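Local coordinates for taurine dioxygenase (Burkholderia xenovorans, PDB 5KEU), which probably acts as an iron(II)- and 2-oxoglutarate-dependent dioxygenase of the TauD/TfdA family, with a magnesium ion occupying the metal site in this crystal, at residues A31-V36 and R58-R63; W122-T127 and Y219-F224; V141-Y146 and F256-G261; N154-Y159 and T213-L218; T202-V207 and R304-I309. All coordinates share one frame; numbering follows the deposited sequence.

Contact 1. Residues A31-V36 and R58-R63; sequences AELHGV and RVVFFR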
# COMPACT_ATOMS: atom_id res chain seq x y z
N ALA B 31 5.35 4.50 12.95
CA ALA B 31 4.99 4.26 14.34
C ALA B 31 4.03 5.34 14.81
O ALA B 31 4.19 6.53 14.50
CB ALA B 31 6.23 4.21 15.25
N GLU B 32 3.02 4.92 15.56
CA GLU B 32 2.07 5.83 16.16
C GLU B 32 2.55 6.17 17.56
O GLU B 32 2.92 5.27 18.32
CB GLU B 32 0.68 5.19 16.19
CG GLU B 32 -0.45 6.15 16.41
CD GLU B 32 -1.80 5.49 16.17
OE1 GLU B 32 -2.32 4.87 17.11
OE2 GLU B 32 -2.31 5.59 15.02
N LEU B 33 2.59 7.46 17.89
CA LEU B 33 3.03 7.91 19.21
C LEU B 33 1.83 8.38 20.04
O LEU B 33 0.90 9.00 19.52
CB LEU B 33 4.06 9.05 19.11
CG LEU B 33 5.26 8.84 18.18
CD1 LEU B 33 6.29 9.95 18.36
CD2 LEU B 33 5.91 7.49 18.34
N HIS B 34 1.86 8.07 21.33
CA HIS B 34 0.81 8.49 22.24
C HIS B 34 1.46 8.96 23.53
O HIS B 34 2.58 8.58 23.85
CB HIS B 34 -0.20 7.36 22.52
CG HIS B 34 -1.01 6.96 21.32
ND1 HIS B 34 -2.15 7.63 20.93
CD2 HIS B 34 -0.84 5.95 20.42
CE1 HIS B 34 -2.65 7.06 19.85
NE2 HIS B 34 -1.88 6.04 19.52
N GLY B 35 0.75 9.83 24.24
CA GLY B 35 1.22 10.35 25.51
C GLY B 35 1.86 11.72 25.46
O GLY B 35 2.59 12.09 26.39
N VAL B 36 1.62 12.50 24.41
CA VAL B 36 2.20 13.83 24.30
C VAL B 36 1.14 14.78 23.74
O VAL B 36 0.31 14.38 22.91
CB VAL B 36 3.48 13.81 23.43
CG1 VAL B 36 3.17 13.41 21.98
CG2 VAL B 36 4.18 15.14 23.49
N ARG B 58 11.17 6.27 10.76
CA ARG B 58 11.14 7.03 9.51
C ARG B 58 9.95 7.96 9.37
O ARG B 58 10.09 9.06 8.83
CB ARG B 58 11.16 6.10 8.28
CG ARG B 58 12.17 4.95 8.33
CD ARG B 58 13.57 5.39 8.66
NE ARG B 58 14.44 4.23 8.73
CZ ARG B 58 15.76 4.28 8.81
NH1 ARG B 58 16.37 5.45 8.81
NH2 ARG B 58 16.46 3.16 8.87
N VAL B 59 8.77 7.55 9.81
CA VAL B 59 7.62 8.44 9.87
C VAL B 59 6.86 8.11 11.14
O VAL B 59 6.67 6.94 11.46
CB VAL B 59 6.70 8.32 8.63
CG1 VAL B 59 6.27 6.85 8.35
CG2 VAL B 59 5.48 9.22 8.78
N VAL B 60 6.48 9.14 11.90
CA VAL B 60 5.72 8.93 13.12
C VAL B 60 4.39 9.65 13.01
O VAL B 60 4.27 10.68 12.33
CB VAL B 60 6.49 9.36 14.39
CG1 VAL B 60 7.76 8.51 14.57
CG2 VAL B 60 6.83 10.86 14.38
N PHE B 61 3.38 9.10 13.66
CA PHE B 61 2.01 9.59 13.56
C PHE B 61 1.47 9.92 14.94
O PHE B 61 1.80 9.27 15.93
CB PHE B 61 1.10 8.56 12.88
CG PHE B 61 1.59 8.14 11.51
CD1 PHE B 61 1.37 8.96 10.40
CD2 PHE B 61 2.27 6.95 11.34
CE1 PHE B 61 1.80 8.57 9.13
CE2 PHE B 61 2.71 6.55 10.08
CZ PHE B 61 2.47 7.36 8.97
N PHE B 62 0.65 10.97 14.99
CA PHE B 62 -0.09 11.34 16.19
C PHE B 62 -1.58 11.37 15.84
O PHE B 62 -1.96 11.60 14.69
CB PHE B 62 0.35 12.71 16.72
CG PHE B 62 1.84 12.86 16.92
CD1 PHE B 62 2.42 12.66 18.17
CD2 PHE B 62 2.66 13.22 15.85
CE1 PHE B 62 3.80 12.83 18.36
CE2 PHE B 62 4.05 13.38 16.04
CZ PHE B 62 4.61 13.18 17.29
N ARG B 63 -2.42 11.11 16.84
CA ARG B 63 -3.87 11.18 16.68
C ARG B 63 -4.46 12.16 17.67
O ARG B 63 -3.90 12.37 18.76
CB ARG B 63 -4.54 9.80 16.89
CG ARG B 63 -4.00 8.67 16.03
CD ARG B 63 -4.36 8.86 14.57
NE ARG B 63 -4.16 7.64 13.79
CZ ARG B 63 -4.61 7.47 12.55
NH1 ARG B 63 -5.27 8.45 11.95
NH2 ARG B 63 -4.40 6.32 11.90
O HOH W 1 -2.38 4.21 12.62
O HOH W 2 -1.05 11.02 19.49

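Contact 2. Residues W122-T127 and Y219-F224; sequences WHTDVT and YVSPSF. With MG (magnesium ion), chain C.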
# COMPACT_ATOMS: atom_id res chain seq x y z
N TRP B 122 5.32 8.35 -6.43
CA TRP B 122 6.24 8.21 -5.30
C TRP B 122 7.35 9.24 -5.39
O TRP B 122 7.95 9.40 -6.46
CB TRP B 122 6.84 6.81 -5.27
CG TRP B 122 5.91 5.76 -4.77
CD1 TRP B 122 5.07 4.96 -5.51
CD2 TRP B 122 5.71 5.40 -3.40
NE1 TRP B 122 4.37 4.11 -4.67
CE2 TRP B 122 4.74 4.37 -3.38
CE3 TRP B 122 6.24 5.86 -2.19
CZ2 TRP B 122 4.32 3.77 -2.19
CZ3 TRP B 122 5.82 5.26 -1.00
CH2 TRP B 122 4.86 4.23 -1.01
N HIS B 123 7.64 9.92 -4.28
CA HIS B 123 8.65 10.98 -4.36
C HIS B 123 9.17 11.33 -2.98
O HIS B 123 8.53 11.08 -1.95
CB HIS B 123 8.08 12.26 -4.99
CG HIS B 123 6.99 12.87 -4.17
ND1 HIS B 123 5.74 12.30 -4.05
CD2 HIS B 123 6.98 13.98 -3.38
CE1 HIS B 123 5.00 13.04 -3.25
NE2 HIS B 123 5.72 14.07 -2.83
N THR B 124 10.36 11.93 -2.99
CA THR B 124 10.94 12.58 -1.82
C THR B 124 10.82 14.07 -2.08
O THR B 124 11.09 14.53 -3.19
CB THR B 124 12.38 12.14 -1.64
OG1 THR B 124 12.42 10.70 -1.48
CG2 THR B 124 12.98 12.75 -0.40
N ASP B 125 10.38 14.83 -1.09
CA ASP B 125 10.00 16.22 -1.36
C ASP B 125 11.18 17.08 -1.78
O ASP B 125 12.22 17.09 -1.13
CB ASP B 125 9.33 16.83 -0.15
CG ASP B 125 7.91 16.35 0.03
OD1 ASP B 125 7.26 15.97 -0.99
OD2 ASP B 125 7.45 16.36 1.18
N VAL B 126 10.98 17.86 -2.85
CA VAL B 126 11.89 18.91 -3.30
C VAL B 126 13.30 18.41 -3.58
O VAL B 126 14.27 19.16 -3.38
CB VAL B 126 11.97 20.09 -2.30
CG1 VAL B 126 12.30 21.38 -3.05
CG2 VAL B 126 10.68 20.25 -1.52
N THR B 127 13.44 17.17 -4.04
CA THR B 127 14.81 16.74 -4.34
C THR B 127 15.36 17.38 -5.61
O THR B 127 16.54 17.20 -5.90
CB THR B 127 14.92 15.21 -4.44
OG1 THR B 127 14.06 14.69 -5.47
CG2 THR B 127 14.58 14.57 -3.11
N TYR B 219 18.45 6.94 -2.67
CA TYR B 219 17.85 8.28 -2.79
C TYR B 219 17.24 8.48 -4.18
O TYR B 219 17.69 9.32 -4.95
CB TYR B 219 18.93 9.33 -2.49
CG TYR B 219 18.45 10.68 -2.00
CD1 TYR B 219 17.68 10.79 -0.85
CD2 TYR B 219 18.78 11.85 -2.69
CE1 TYR B 219 17.24 12.05 -0.38
CE2 TYR B 219 18.36 13.11 -2.23
CZ TYR B 219 17.59 13.20 -1.08
OH TYR B 219 17.18 14.44 -0.61
N VAL B 220 16.21 7.70 -4.52
CA VAL B 220 15.79 7.60 -5.92
C VAL B 220 14.47 8.31 -6.21
O VAL B 220 13.91 8.13 -7.30
CB VAL B 220 15.76 6.14 -6.40
CG1 VAL B 220 17.17 5.60 -6.44
CG2 VAL B 220 14.91 5.26 -5.48
N SER B 221 13.98 9.15 -5.31
CA SER B 221 12.86 10.09 -5.52
C SER B 221 12.16 9.98 -6.88
O SER B 221 12.46 10.75 -7.80
CB SER B 221 13.39 11.52 -5.32
OG SER B 221 12.30 12.41 -5.17
N PRO B 222 11.23 9.02 -7.06
CA PRO B 222 10.81 8.67 -8.43
C PRO B 222 10.18 9.81 -9.24
O PRO B 222 10.39 9.87 -10.46
CB PRO B 222 9.83 7.50 -8.21
CG PRO B 222 10.32 6.84 -6.94
CD PRO B 222 10.83 8.01 -6.06
N SER B 223 9.45 10.73 -8.61
CA SER B 223 8.83 11.79 -9.41
C SER B 223 9.85 12.77 -9.98
O SER B 223 9.56 13.43 -10.99
CB SER B 223 7.82 12.58 -8.58
OG SER B 223 6.71 11.78 -8.25
N PHE B 224 11.01 12.91 -9.35
CA PHE B 224 11.94 13.97 -9.72
C PHE B 224 13.26 13.49 -10.28
O PHE B 224 13.89 14.23 -11.05
CB PHE B 224 12.19 14.87 -8.50
CG PHE B 224 10.91 15.37 -7.89
CD1 PHE B 224 9.92 15.94 -8.69
CD2 PHE B 224 10.65 15.22 -6.53
CE1 PHE B 224 8.71 16.38 -8.15
CE2 PHE B 224 9.46 15.66 -5.99
CZ PHE B 224 8.48 16.23 -6.80
MG MG C . 5.31 15.09 -1.28
O HOH W 3 14.83 10.03 -2.55
O HOH W 4 4.88 16.38 0.15
O HOH W 5 3.27 14.65 -1.41

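Contact 3. Residues V141-Y146 and F256-G261; sequences VTIPPY and FKWEAG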
# COMPACT_ATOMS: atom_id res chain seq x y z
N VAL B 141 -6.98 18.56 9.10
CA VAL B 141 -8.03 19.39 9.72
C VAL B 141 -9.42 18.95 9.29
O VAL B 141 -10.29 18.71 10.12
CB VAL B 141 -7.80 20.88 9.39
CG1 VAL B 141 -9.00 21.69 9.84
CG2 VAL B 141 -6.50 21.37 10.04
N THR B 142 -9.65 18.87 7.98
CA THR B 142 -10.91 18.40 7.42
C THR B 142 -10.62 17.12 6.65
O THR B 142 -9.96 17.18 5.60
CB THR B 142 -11.54 19.45 6.51
OG1 THR B 142 -11.70 20.66 7.25
CG2 THR B 142 -12.89 18.97 6.01
N ILE B 143 -11.08 15.99 7.16
CA ILE B 143 -10.65 14.69 6.65
C ILE B 143 -11.85 13.84 6.27
O ILE B 143 -12.79 13.69 7.07
CB ILE B 143 -9.77 13.95 7.68
CG1 ILE B 143 -8.45 14.70 7.91
CG2 ILE B 143 -9.49 12.52 7.20
CD1 ILE B 143 -7.55 14.81 6.65
N PRO B 144 -11.85 13.28 5.07
CA PRO B 144 -12.99 12.47 4.63
C PRO B 144 -13.14 11.23 5.50
O PRO B 144 -12.16 10.72 6.05
CB PRO B 144 -12.60 12.09 3.19
CG PRO B 144 -11.60 13.11 2.77
CD PRO B 144 -10.85 13.48 4.01
N PRO B 145 -14.37 10.72 5.62
CA PRO B 145 -14.55 9.44 6.33
C PRO B 145 -13.75 8.30 5.73
O PRO B 145 -13.35 7.38 6.45
CB PRO B 145 -16.06 9.17 6.19
CG PRO B 145 -16.66 10.50 5.91
CD PRO B 145 -15.65 11.27 5.12
N TYR B 146 -13.51 8.32 4.43
CA TYR B 146 -12.62 7.35 3.82
C TYR B 146 -12.10 7.93 2.53
O TYR B 146 -12.66 8.90 2.00
CB TYR B 146 -13.31 6.00 3.57
CG TYR B 146 -14.62 6.12 2.82
CD1 TYR B 146 -14.67 5.99 1.44
CD2 TYR B 146 -15.80 6.35 3.50
CE1 TYR B 146 -15.88 6.10 0.76
CE2 TYR B 146 -17.00 6.46 2.84
CZ TYR B 146 -17.04 6.34 1.47
OH TYR B 146 -18.25 6.45 0.83
N PHE B 256 -1.30 5.03 5.83
CA PHE B 256 -1.89 5.77 6.94
C PHE B 256 -3.26 6.28 6.52
O PHE B 256 -3.37 7.02 5.53
CB PHE B 256 -0.98 6.93 7.37
CG PHE B 256 -1.45 7.68 8.59
CD1 PHE B 256 -1.38 7.11 9.85
CD2 PHE B 256 -1.89 8.99 8.48
CE1 PHE B 256 -1.79 7.81 10.98
CE2 PHE B 256 -2.28 9.71 9.60
CZ PHE B 256 -2.22 9.13 10.85
N LYS B 257 -4.29 5.90 7.27
CA LYS B 257 -5.63 6.45 7.07
C LYS B 257 -5.81 7.64 8.00
O LYS B 257 -5.79 7.48 9.23
CB LYS B 257 -6.71 5.40 7.31
CG LYS B 257 -8.14 5.94 7.11
CD LYS B 257 -9.18 4.83 7.23
CE LYS B 257 -10.58 5.32 6.85
NZ LYS B 257 -11.05 6.47 7.69
N TRP B 258 -5.99 8.82 7.41
CA TRP B 258 -6.13 10.06 8.16
C TRP B 258 -7.44 10.12 8.93
O TRP B 258 -8.46 9.54 8.53
CB TRP B 258 -6.05 11.26 7.20
CG TRP B 258 -4.67 11.42 6.60
CD1 TRP B 258 -4.18 10.83 5.47
CD2 TRP B 258 -3.59 12.20 7.14
NE1 TRP B 258 -2.87 11.20 5.27
CE2 TRP B 258 -2.49 12.05 6.28
CE3 TRP B 258 -3.46 13.04 8.26
CZ2 TRP B 258 -1.26 12.68 6.51
CZ3 TRP B 258 -2.25 13.67 8.49
CH2 TRP B 258 -1.16 13.49 7.61
N GLU B 259 -7.40 10.83 10.05
CA GLU B 259 -8.60 11.29 10.74
C GLU B 259 -8.36 12.74 11.12
O GLU B 259 -7.22 13.20 11.16
CB GLU B 259 -8.91 10.44 11.99
CG GLU B 259 -9.22 8.98 11.67
CD GLU B 259 -9.98 8.29 12.79
OE1 GLU B 259 -9.87 8.74 13.96
OE2 GLU B 259 -10.71 7.32 12.50
N ALA B 260 -9.45 13.46 11.39
CA ALA B 260 -9.30 14.84 11.84
C ALA B 260 -8.40 14.86 13.08
O ALA B 260 -8.53 14.01 13.96
CB ALA B 260 -10.66 15.46 12.15
N GLY B 261 -7.46 15.80 13.11
CA GLY B 261 -6.52 15.87 14.20
C GLY B 261 -5.32 14.94 14.09
O GLY B 261 -4.51 14.89 15.02
O HOH W 6 -9.88 8.88 6.04

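Contact 4. Residues N154-Y159 and T213-L218; sequences NLALAY and TGERVL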
# COMPACT_ATOMS: atom_id res chain seq x y z
N ASN B 154 10.49 2.99 2.95
CA ASN B 154 11.74 3.09 3.70
C ASN B 154 12.89 2.90 2.72
O ASN B 154 13.19 1.79 2.29
CB ASN B 154 11.76 2.03 4.80
CG ASN B 154 13.01 2.10 5.66
OD1 ASN B 154 14.03 2.63 5.24
ND2 ASN B 154 12.94 1.55 6.86
N LEU B 155 13.57 4.00 2.38
CA LEU B 155 14.64 3.97 1.39
C LEU B 155 15.99 3.56 1.99
O LEU B 155 16.90 3.20 1.24
CB LEU B 155 14.76 5.34 0.70
CG LEU B 155 13.52 5.77 -0.09
CD1 LEU B 155 13.66 7.15 -0.76
CD2 LEU B 155 13.23 4.74 -1.17
N ALA B 156 16.14 3.61 3.31
CA ALA B 156 17.31 2.99 3.92
C ALA B 156 17.23 1.48 3.79
O ALA B 156 18.19 0.82 3.36
CB ALA B 156 17.42 3.40 5.40
N LEU B 157 16.06 0.91 4.13
CA LEU B 157 15.83 -0.52 3.92
C LEU B 157 15.96 -0.89 2.45
O LEU B 157 16.54 -1.94 2.11
CB LEU B 157 14.44 -0.88 4.45
CG LEU B 157 14.02 -2.33 4.31
CD1 LEU B 157 14.97 -3.21 5.12
CD2 LEU B 157 12.58 -2.46 4.77
N ALA B 158 15.39 -0.07 1.56
CA ALA B 158 15.51 -0.37 0.13
C ALA B 158 16.97 -0.53 -0.28
O ALA B 158 17.30 -1.45 -1.03
CB ALA B 158 14.83 0.73 -0.70
N TYR B 159 17.85 0.36 0.20
CA TYR B 159 19.27 0.21 -0.11
C TYR B 159 19.80 -1.10 0.43
O TYR B 159 20.49 -1.85 -0.28
CB TYR B 159 20.07 1.39 0.48
CG TYR B 159 21.57 1.23 0.30
CD1 TYR B 159 22.35 0.62 1.30
CD2 TYR B 159 22.22 1.67 -0.85
CE1 TYR B 159 23.73 0.46 1.13
CE2 TYR B 159 23.60 1.52 -1.03
CZ TYR B 159 24.35 0.93 -0.02
OH TYR B 159 25.71 0.77 -0.19
N THR B 213 22.26 9.21 11.26
CA THR B 213 22.48 7.80 11.55
C THR B 213 23.63 7.18 10.77
O THR B 213 24.06 6.07 11.11
CB THR B 213 21.21 7.00 11.26
OG1 THR B 213 21.01 6.98 9.85
CG2 THR B 213 20.00 7.64 11.92
N GLY B 214 24.14 7.86 9.74
CA GLY B 214 25.16 7.28 8.89
C GLY B 214 24.67 6.21 7.93
O GLY B 214 25.47 5.66 7.17
N GLU B 215 23.37 5.91 7.94
CA GLU B 215 22.84 4.89 7.04
C GLU B 215 22.88 5.35 5.59
O GLU B 215 22.67 6.53 5.28
CB GLU B 215 21.40 4.54 7.41
CG GLU B 215 21.23 3.95 8.78
CD GLU B 215 19.78 3.98 9.21
OE1 GLU B 215 19.28 5.09 9.52
OE2 GLU B 215 19.14 2.91 9.19
N ARG B 216 23.11 4.40 4.71
CA ARG B 216 23.00 4.62 3.28
C ARG B 216 21.54 4.49 2.86
O ARG B 216 20.86 3.54 3.25
CB ARG B 216 23.87 3.62 2.53
CG ARG B 216 25.35 3.96 2.75
CD ARG B 216 26.31 2.93 2.19
NE ARG B 216 27.64 3.22 2.72
CZ ARG B 216 28.77 2.92 2.10
NH1 ARG B 216 28.75 2.33 0.92
NH2 ARG B 216 29.93 3.23 2.67
N VAL B 217 21.08 5.45 2.07
CA VAL B 217 19.70 5.57 1.64
C VAL B 217 19.66 5.54 0.12
O VAL B 217 20.41 6.26 -0.53
CB VAL B 217 19.06 6.87 2.17
CG1 VAL B 217 17.72 7.12 1.51
CG2 VAL B 217 18.94 6.83 3.71
N LEU B 218 18.76 4.73 -0.43
CA LEU B 218 18.60 4.66 -1.88
C LEU B 218 17.76 5.86 -2.30
O LEU B 218 16.53 5.83 -2.29
CB LEU B 218 17.95 3.33 -2.29
CG LEU B 218 17.80 3.11 -3.79
CD1 LEU B 218 19.20 3.09 -4.44
CD2 LEU B 218 17.06 1.79 -4.06

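Contact 5. Residues T202-V207 and R304-I309; sequences TEHPLV and RQSVAI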
# COMPACT_ATOMS: atom_id res chain seq x y z
N THR B 202 19.25 19.63 -9.99
CA THR B 202 20.31 19.37 -9.03
C THR B 202 20.85 17.97 -9.26
O THR B 202 20.09 17.04 -9.55
CB THR B 202 19.82 19.52 -7.57
OG1 THR B 202 19.40 20.87 -7.33
CG2 THR B 202 20.94 19.15 -6.56
N GLU B 203 22.17 17.82 -9.15
CA GLU B 203 22.79 16.50 -9.17
C GLU B 203 22.99 16.01 -7.74
O GLU B 203 23.69 16.64 -6.95
CB GLU B 203 24.12 16.55 -9.92
CG GLU B 203 24.77 15.18 -10.10
CD GLU B 203 26.18 15.27 -10.66
OE1 GLU B 203 26.33 15.63 -11.85
OE2 GLU B 203 27.13 15.02 -9.90
N HIS B 204 22.35 14.89 -7.41
CA HIS B 204 22.44 14.28 -6.09
C HIS B 204 23.14 12.93 -6.18
O HIS B 204 23.13 12.29 -7.24
CB HIS B 204 21.04 14.05 -5.49
CG HIS B 204 20.35 15.30 -5.05
ND1 HIS B 204 20.85 16.12 -4.06
CD2 HIS B 204 19.18 15.85 -5.44
CE1 HIS B 204 20.02 17.13 -3.86
NE2 HIS B 204 18.99 16.98 -4.69
N PRO B 205 23.75 12.46 -5.09
CA PRO B 205 24.18 11.06 -5.06
C PRO B 205 22.97 10.15 -5.15
O PRO B 205 21.89 10.47 -4.64
CB PRO B 205 24.87 10.93 -3.70
CG PRO B 205 24.17 11.97 -2.85
CD PRO B 205 23.98 13.14 -3.80
N LEU B 206 23.13 9.02 -5.85
CA LEU B 206 22.08 8.02 -5.84
C LEU B 206 21.94 7.38 -4.47
O LEU B 206 20.86 6.89 -4.12
CB LEU B 206 22.35 6.93 -6.89
CG LEU B 206 21.82 7.10 -8.31
CD1 LEU B 206 21.85 5.75 -9.02
CD2 LEU B 206 20.41 7.65 -8.29
N VAL B 207 23.01 7.37 -3.68
CA VAL B 207 23.01 6.82 -2.33
C VAL B 207 23.35 7.96 -1.39
O VAL B 207 24.47 8.48 -1.41
CB VAL B 207 24.02 5.67 -2.18
CG1 VAL B 207 24.10 5.24 -0.71
CG2 VAL B 207 23.62 4.53 -3.09
N ARG B 304 31.17 13.35 -1.53
CA ARG B 304 30.85 14.44 -2.44
C ARG B 304 29.45 14.98 -2.18
O ARG B 304 28.47 14.22 -2.19
CB ARG B 304 30.96 13.98 -3.89
CG ARG B 304 32.31 14.16 -4.52
CD ARG B 304 32.17 14.06 -6.02
NE ARG B 304 31.64 12.77 -6.43
CZ ARG B 304 31.14 12.51 -7.63
NH1 ARG B 304 30.70 11.29 -7.92
NH2 ARG B 304 31.08 13.47 -8.55
N GLN B 305 29.36 16.29 -1.98
CA GLN B 305 28.07 16.96 -1.86
C GLN B 305 27.35 16.99 -3.20
O GLN B 305 27.96 16.97 -4.27
CB GLN B 305 28.25 18.39 -1.37
CG GLN B 305 28.46 18.55 0.11
CD GLN B 305 28.59 20.01 0.50
OE1 GLN B 305 29.23 20.79 -0.20
NE2 GLN B 305 27.95 20.39 1.59
N SER B 306 26.03 17.08 -3.13
CA SER B 306 25.21 17.39 -4.29
C SER B 306 25.67 18.71 -4.92
O SER B 306 26.33 19.54 -4.27
CB SER B 306 23.74 17.48 -3.88
OG SER B 306 23.35 16.32 -3.16
N VAL B 307 25.33 18.90 -6.20
CA VAL B 307 25.77 20.06 -6.97
C VAL B 307 24.57 20.67 -7.67
O VAL B 307 23.83 19.97 -8.37
CB VAL B 307 26.86 19.69 -8.00
CG1 VAL B 307 27.20 20.89 -8.87
CG2 VAL B 307 28.12 19.19 -7.30
N ALA B 308 24.37 21.98 -7.48
CA ALA B 308 23.30 22.66 -8.20
C ALA B 308 23.67 22.79 -9.67
O ALA B 308 24.82 23.07 -10.02
CB ALA B 308 23.05 24.04 -7.59
N ILE B 309 22.68 22.61 -10.55
CA ILE B 309 22.84 22.82 -11.98
C ILE B 309 22.04 24.03 -12.45
O ILE B 309 22.56 24.90 -13.16
CB ILE B 309 22.44 21.56 -12.78
CG1 ILE B 309 23.32 20.37 -12.37
CG2 ILE B 309 22.53 21.81 -14.26
CD1 ILE B 309 22.88 19.05 -12.99

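Contact 1. Residues A31-V36 and R58-R63
Glu32 OE2 is gripped by two groups: Arg63 NE at 3.0 Å, in a nearly straight salt bridge (169°), and water 1, which donates to it and in turn accepts from Arg63 NH2. The oxygen lies near the guanidinium plane, yet NE meets it from above the carboxylate, the two planes standing 78° apart. Arg63 is bent at chi2 (-69°), which folds its chain back across the end of Glu32, while its NH1 is held by Ser262 and the carbonyl of Lys257. The other carboxylate oxygen, Glu32 OE1, lies in the plane of the His34 ring and is met by NE2 on its anti side, somewhat out of the carboxylate plane, at 2.7 Å. Next to this polar group the backbones pair in parallel: Phe61 N donates to Ala31 O, and Leu33 N reaches Phe61 O at 2.8 Å, while Ala31 N donates to Val59 O. Water 2 carries the pairing on from Leu33 O to Arg63 N. On the face of Ala31, Leu33 and Val60, which helix 44-57 covers, Leu33 CD1 lies 3.8 Å from Phe62 CZ, and Val36 CG1 packs against CE1 of the same ring. Phe61 points to the other face, where it stacks on Phe256. Strands 31-34 and 59-62, joined by helix 44-57, form a beta-alpha-beta unit, neighbouring parallel strands next to edge strand 21-24 of the mixed sheet.

Contact 2. Residues W122-T127 and Y219-F224
The magnesium site holds His123 and Asp125 on the segment 122-127, and the loop 219-224 packs against the backbone and CB of His123 and the turn that follows. His123 NE2 binds the ion at 1.9 Å and Asp125 OD1 at 2.2 Å; waters 4 and 5, His273 NE2 and O of the C-terminal Asn323 complete the coordination. His123 ND1 bonds Gly121 O, fixing the ring's turn. Ser221 OG, anti to its backbone N (chi1 -165°), accepts from Thr124 N at 3.0 Å and shares a hydrogen bond with Thr127 OG1 (2.9 Å), which also bonds His177. The Ser221 hydroxyl thereby spans both ends of the type II turn 124-127, which carries Asp125. His123, Asp125 and His273 fit the facial metal triad of TfdA-type dioxygenases. Phe224 lies alongside His123, CE2 3.8 Å from His123 CB, and the edge of its ring meets Thr124 O. Pro222 CG packs on Trp122 CB, and Ser223 N bonds Trp122 O weakly. Water 3 links Ser221 N to Thr124 OG1, itself hydrogen-bonded to Thr271 O.

Contact 3. Residues V141-Y146 and F256-G261
Ile143 meets the backbone and CB of Trp258: its CG2 lies 3.4 Å from Trp258 O and 3.7 Å from Trp258 CB, with CD1 3.9 Å from the same CB. CG2 stands anti to the backbone N of Ile143 (chi1 -65° for CG1), which leaves CG1 to run along the peptide of Glu259. Ala260 CB rests against Val141 O. At the far end the only direct hydrogen bond between the segments runs from Lys257 NZ to Pro145 O, 2.8 Å, with the ammonium above the carbonyl plane. The lysine is extended up to CE and bends at chi4 (-58°), turning NZ to that oxygen. Water 6 accepts from NZ at 3.1 Å and lies 2.9 Å from both Pro144 O and Trp258 O. Further out, Trp258 is positioned by Phe256, whose CD2 lies over the centre of one indole face, by Thr150, which bonds its NE1, and by a cation-pi contact with Arg286. Tyr146 and Lys257 also pack on Ser26 and Pro24 of the second subunit. Val141 and Thr142 both face Gln287, a classic beta bulge that marks the corner after strand 135-140. The contact joins the loops after strands 135-140 and 253-256 of the double-stranded beta-helix (cupin-type) fold.

Contact 4. Residues N154-Y159 and T213-L218
The ring of Tyr159 carries Arg216 CB over one face, 3.6 Å from the ring centroid, a CH-pi contact displaced toward the rim. Extended from CG to NE, the Arg216 chain crosses the ring obliquely, and CD comes to 3.3 Å from Tyr159 OH. That hydroxyl lies at the edge of the guanidinium, close to its plane, with ring and guanidinium planes 53° apart. Asp171 binds both polar ends, its OD1 the tyrosine hydroxyl and its OD2 Arg216 NH1. Tyr159 CG is anti to the backbone N (chi1 174°), which swings the ring out from helix 155-161 across the strand. At the helix start, Leu155 O accepts from Leu218 N at 2.9 Å and from Tyr159 N at 3.2 Å, the two donors coming from opposite faces of its plane. Asn154, the N-cap, receives Leu157 N on its OD1. Leu155 CB meets Val217 CG1 at 3.5 Å, and Ala158 CB touches Leu218 CD2. Helix residues 155-159 and strand 216-218 run almost at right angles (94°). Because one carbonyl serves both the first turn of the helix and the strand, the two elements are fixed to each other by backbone as well as by packing, and the shared Asp171 carboxylate holds the tyrosine hydroxyl and the guanidinium together, probably fixing the arginine chain over the ring.

Contact 5. Residues T202-V207 and R304-I309
His204 ND1 and Ser306 OG form a 2.7 Å hydrogen bond in which either could be the donor, the hydroxyl lying at the edge of the imidazole in its plane. Ser306 CB also sits 3.2 Å from Glu203 O, and Pro205 CD comes to 3.3 Å from Ser306 OG, so the serine is wedged among three successive residues. The other imidazole nitrogen, NE2, makes weak bonds to Thr127 O and Ala129 O. Glu203 and Val307 are an antiparallel hydrogen-bonded pair: Glu203 N donates to Val307 O at 2.8 Å, and Val307 N returns to Glu203 O at 2.9 Å. Thr202 and Ala308 form the adjacent non-hydrogen-bonded pair. Outside the backbone, Thr202 CG2, anti to the backbone N (chi1 -63° for OG1), lies over one face of the His204 ring, 3.4 Å above its plane, and also meets Val307 O. Glu203 extends from the face shared with Val307; its OE2 is salt-bridged to Arg174, and Arg304, salt-bridged to Asp302, brings NH2 near it, beyond salt-bridge range. Ile309 CD1 packs against Glu203 CB at 4.1 Å. The arrangement is an edge pairing in the five-stranded antiparallel sheet, strand 307-310 running along strand 200-209.

How the contacts relate
From the N terminus, contact 1 closes first, a short loop around helix 44-57, before any other opens. Contacts 2, 3 and 4 then open in that order and contact 5 at 202-207; contact 4 closes at 213-218, contact 2 at 219-224, contact 3 at 256-261 and contact 5 at 304-309. Contact 4 thus lies within the spans of contacts 2 and 3, which cross each other, and contact 5 crosses all three. In space contact 1 touches contact 3 through Arg63 and Phe61, and contact 4 through the Arg58-Glu215 salt bridge. Contact 2 meets contact 5 where Tyr219 N hydrogen-bonds to Leu206 O. The mixed sheet, the metal site and the antiparallel sheet of strands 200-209, 216-218 and 307-310 are so tied together.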